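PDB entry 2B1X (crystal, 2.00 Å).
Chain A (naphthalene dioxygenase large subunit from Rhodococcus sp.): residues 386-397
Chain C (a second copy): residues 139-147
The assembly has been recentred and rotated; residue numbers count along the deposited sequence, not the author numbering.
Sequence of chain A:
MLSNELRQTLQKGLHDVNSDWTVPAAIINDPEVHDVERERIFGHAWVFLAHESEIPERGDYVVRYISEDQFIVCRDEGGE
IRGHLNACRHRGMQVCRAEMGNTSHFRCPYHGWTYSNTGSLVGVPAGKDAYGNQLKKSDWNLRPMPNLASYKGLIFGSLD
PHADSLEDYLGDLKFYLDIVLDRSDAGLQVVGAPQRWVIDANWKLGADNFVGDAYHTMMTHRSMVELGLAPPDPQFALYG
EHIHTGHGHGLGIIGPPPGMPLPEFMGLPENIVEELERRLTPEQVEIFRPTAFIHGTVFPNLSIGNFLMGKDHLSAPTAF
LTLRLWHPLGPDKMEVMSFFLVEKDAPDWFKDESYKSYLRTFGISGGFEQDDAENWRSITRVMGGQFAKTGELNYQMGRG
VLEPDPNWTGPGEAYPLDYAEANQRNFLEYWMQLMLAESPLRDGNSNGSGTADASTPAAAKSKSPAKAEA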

# COMPACT_ATOMS: atom_id res chain seq x y z
N GLN A 386 11.62 1.08 18.98
CA GLN A 386 12.46 2.08 19.60
C GLN A 386 13.32 1.53 20.74
O GLN A 386 14.47 1.92 20.89
N PHE A 387 12.78 0.59 21.51
CA PHE A 387 13.56 -0.09 22.55
C PHE A 387 14.57 -1.09 21.95
O PHE A 387 15.73 -1.16 22.38
N ALA A 388 14.14 -1.84 20.95
CA ALA A 388 15.05 -2.74 20.26
C ALA A 388 16.31 -1.99 19.75
O ALA A 388 17.45 -2.50 19.81
N LYS A 389 16.08 -0.77 19.30
CA LYS A 389 17.09 0.07 18.65
C LYS A 389 18.15 0.59 19.61
O LYS A 389 19.20 1.02 19.16
N THR A 390 17.87 0.54 20.91
CA THR A 390 18.83 0.99 21.92
C THR A 390 19.81 -0.10 22.31
O THR A 390 20.77 0.13 23.05
N GLY A 391 19.59 -1.30 21.79
CA GLY A 391 20.53 -2.37 22.01
C GLY A 391 21.67 -2.47 21.00
O GLY A 391 21.91 -1.58 20.14
N GLU A 392 22.38 -3.57 21.10
CA GLU A 392 23.57 -3.80 20.30
C GLU A 392 23.43 -5.13 19.53
O GLU A 392 22.65 -6.01 19.92
N LEU A 393 24.10 -5.21 18.40
CA LEU A 393 24.30 -6.48 17.71
C LEU A 393 25.60 -7.13 18.22
O LEU A 393 26.57 -6.42 18.47
N ASN A 394 25.61 -8.47 18.38
CA ASN A 394 26.78 -9.12 18.92
C ASN A 394 27.66 -9.66 17.78
O ASN A 394 27.29 -10.60 17.07
N TYR A 395 28.83 -9.04 17.63
CA TYR A 395 29.81 -9.50 16.69
C TYR A 395 31.07 -10.04 17.40
O TYR A 395 32.20 -9.92 16.88
N GLN A 396 30.86 -10.65 18.57
CA GLN A 396 31.98 -11.06 19.42
C GLN A 396 32.63 -12.42 19.10
O GLN A 396 33.46 -12.90 19.86
N MET A 397 32.22 -13.06 18.02
CA MET A 397 32.80 -14.35 17.65
C MET A 397 34.31 -14.24 17.44
O MET A 397 34.78 -13.59 16.50
N ASP C 139 25.51 -12.62 30.02
CA ASP C 139 25.50 -11.23 29.51
C ASP C 139 24.60 -11.04 28.29
O ASP C 139 24.38 -9.89 27.85
N TRP C 140 24.10 -12.14 27.73
CA TRP C 140 23.29 -12.09 26.49
C TRP C 140 21.98 -12.86 26.61
O TRP C 140 21.58 -13.54 25.69
N ASN C 141 21.35 -12.76 27.78
CA ASN C 141 19.98 -13.20 27.98
C ASN C 141 19.01 -12.34 27.16
O ASN C 141 19.35 -11.22 26.77
N LEU C 142 17.81 -12.85 26.90
CA LEU C 142 16.81 -11.99 26.26
C LEU C 142 16.63 -10.72 27.11
O LEU C 142 16.62 -10.81 28.33
N ARG C 143 16.48 -9.57 26.46
CA ARG C 143 16.35 -8.31 27.20
C ARG C 143 14.98 -8.22 27.88
O ARG C 143 13.96 -8.32 27.20
N PRO C 144 14.96 -8.02 29.20
CA PRO C 144 13.71 -7.97 29.94
C PRO C 144 12.97 -6.67 29.60
O PRO C 144 13.58 -5.64 29.28
N MET C 145 11.65 -6.74 29.69
CA MET C 145 10.84 -5.52 29.84
C MET C 145 11.39 -4.75 31.07
O MET C 145 11.50 -5.32 32.16
N PRO C 146 11.78 -3.47 30.89
CA PRO C 146 12.40 -2.70 31.98
C PRO C 146 11.57 -2.71 33.24
O PRO C 146 12.13 -2.85 34.32
N ASN C 147 10.25 -2.58 33.11
CA ASN C 147 9.38 -2.68 34.25
C ASN C 147 8.19 -3.56 33.88
O ASN C 147 7.47 -3.28 32.92

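The guanidinium of Arg C143 is sandwiched between an aromatic ring and a glycine. One face lies flat on Phe A387, with centres 4.1 Å apart and planes at 18°, a cation-pi arrangement in which CZ of Arg C143 sits over the ring; the opposite face is covered by CA of Gly A391. A CB on this glycine would point toward chain C and clash with NH1 of Arg C143, so the bare backbone leaves room for the cation. Arg C143 (chi1 m, chi2 t, chi3 p) also donates from NH1 to Phe A387 O (3.0 Å) and from NH2 to Thr A390 OG1 (3.3 Å). Thr A390, in the p rotamer, donates from OG1 to that same Phe A387 O (2.8 Å), tying both acceptors together. A water accepts from NH1 of Arg C143 and donates to Ala A388 O, 2.8 Å from each. Phe A387 (chi1 t) points toward chain C and packs its CE1 against CG of Pro C146 at 3.7 Å.

Trp C140 (chi1 m) forms the second centre. Asn A394 (chi1 t) places ND2 over one face of the Trp C140 indole, 3.2 Å from CE2 of Trp C140, while donating from ND2 to OE1 of Gln A396 (3.1 Å). Glu A392, whose CA-to-CB bond runs sideways, brings CG to the indole edge, 3.8 Å from CZ3 of Trp C140.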

# COMPACT_ATOMS: atom_id res chain seq x y z
CB GLN A 386 11.61 3.28 20.06
CG GLN A 386 10.83 3.01 21.34
CD GLN A 386 9.92 4.13 21.74
OE1 GLN A 386 10.21 5.31 21.50
NE2 GLN A 386 8.79 3.77 22.35
CB PHE A 387 12.63 -0.81 23.53
CG PHE A 387 13.33 -1.50 24.67
CD1 PHE A 387 13.95 -0.78 25.69
CD2 PHE A 387 13.35 -2.90 24.73
CE1 PHE A 387 14.60 -1.45 26.77
CE2 PHE A 387 13.99 -3.57 25.76
CZ PHE A 387 14.63 -2.87 26.80
CB ALA A 388 14.29 -3.41 19.07
CB LYS A 389 16.41 1.25 17.97
CG LYS A 389 15.88 0.99 16.54
CD LYS A 389 15.13 2.27 16.09
CE LYS A 389 15.02 2.38 14.58
NZ LYS A 389 14.01 3.40 14.22
CB THR A 390 18.11 1.51 23.19
OG1 THR A 390 17.43 0.43 23.85
CG2 THR A 390 17.04 2.55 22.86
CB GLU A 392 24.83 -3.77 21.20
CG GLU A 392 24.92 -4.92 22.19
CD GLU A 392 24.09 -4.73 23.48
OE1 GLU A 392 22.87 -5.02 23.48
OE2 GLU A 392 24.66 -4.31 24.52
CB LEU A 393 24.40 -6.20 16.22
CG LEU A 393 23.22 -5.47 15.58
CD1 LEU A 393 23.51 -5.09 14.11
CD2 LEU A 393 21.90 -6.27 15.69
CB ASN A 394 26.37 -10.23 19.94
CG ASN A 394 27.58 -10.90 20.64
OD1 ASN A 394 28.40 -11.54 19.99
ND2 ASN A 394 27.64 -10.78 21.97
CB TYR A 395 30.15 -8.34 15.74
CG TYR A 395 29.05 -8.09 14.73
CD1 TYR A 395 28.19 -7.00 14.87
CD2 TYR A 395 28.87 -8.94 13.61
CE1 TYR A 395 27.18 -6.77 13.95
CE2 TYR A 395 27.85 -8.68 12.66
CZ TYR A 395 27.02 -7.60 12.87
OH TYR A 395 26.01 -7.33 12.00
CB GLN A 396 31.57 -11.06 20.89
CG GLN A 396 31.02 -9.70 21.41
CD GLN A 396 30.85 -9.72 22.92
OE1 GLN A 396 30.35 -10.71 23.48
NE2 GLN A 396 31.24 -8.63 23.57
CB MET A 397 32.12 -14.90 16.39
CG MET A 397 32.47 -16.34 16.08
SD MET A 397 31.75 -16.84 14.55
CE MET A 397 30.13 -17.20 15.05
CB ASP C 139 26.89 -10.73 29.12
CG ASP C 139 27.75 -10.35 30.31
OD1 ASP C 139 28.97 -10.13 30.12
OD2 ASP C 139 27.32 -10.25 31.48
CB TRP C 140 24.15 -12.61 25.32
CG TRP C 140 25.44 -11.86 25.30
CD1 TRP C 140 26.64 -12.23 25.86
CD2 TRP C 140 25.65 -10.55 24.76
NE1 TRP C 140 27.58 -11.24 25.68
CE2 TRP C 140 27.00 -10.19 25.02
CE3 TRP C 140 24.85 -9.65 24.06
CZ2 TRP C 140 27.56 -8.99 24.58
CZ3 TRP C 140 25.40 -8.41 23.64
CH2 TRP C 140 26.73 -8.10 23.91
CB ASN C 141 19.61 -13.10 29.46
CG ASN C 141 20.44 -14.06 30.32
OD1 ASN C 141 21.03 -15.02 29.81
ND2 ASN C 141 20.48 -13.80 31.65
CB LEU C 142 15.48 -12.73 26.08
CG LEU C 142 15.50 -13.92 25.10
CD1 LEU C 142 14.16 -14.69 25.17
CD2 LEU C 142 15.85 -13.54 23.66
CB ARG C 143 16.51 -7.10 26.28
CG ARG C 143 17.89 -6.98 25.66
CD ARG C 143 18.02 -5.81 24.73
NE ARG C 143 18.07 -4.55 25.46
CZ ARG C 143 17.82 -3.36 24.91
NH1 ARG C 143 17.48 -3.27 23.61
NH2 ARG C 143 17.89 -2.26 25.66
CB PRO C 144 14.15 -7.96 31.41
CG PRO C 144 15.61 -8.31 31.42
CD PRO C 144 16.14 -7.89 30.08
CB MET C 145 9.38 -5.94 30.06
CG MET C 145 8.43 -4.78 30.41
SD MET C 145 8.18 -3.75 28.96
CE MET C 145 7.20 -4.92 27.96
CB PRO C 146 12.53 -1.29 31.39
CG PRO C 146 12.61 -1.54 29.88
CD PRO C 146 11.71 -2.72 29.62
CB ASN C 147 8.91 -1.27 34.69
CG ASN C 147 9.57 -0.81 35.98
OD1 ASN C 147 9.52 -1.52 37.00
ND2 ASN C 147 10.23 0.35 35.94
O HOH W 1 17.86 -4.83 21.36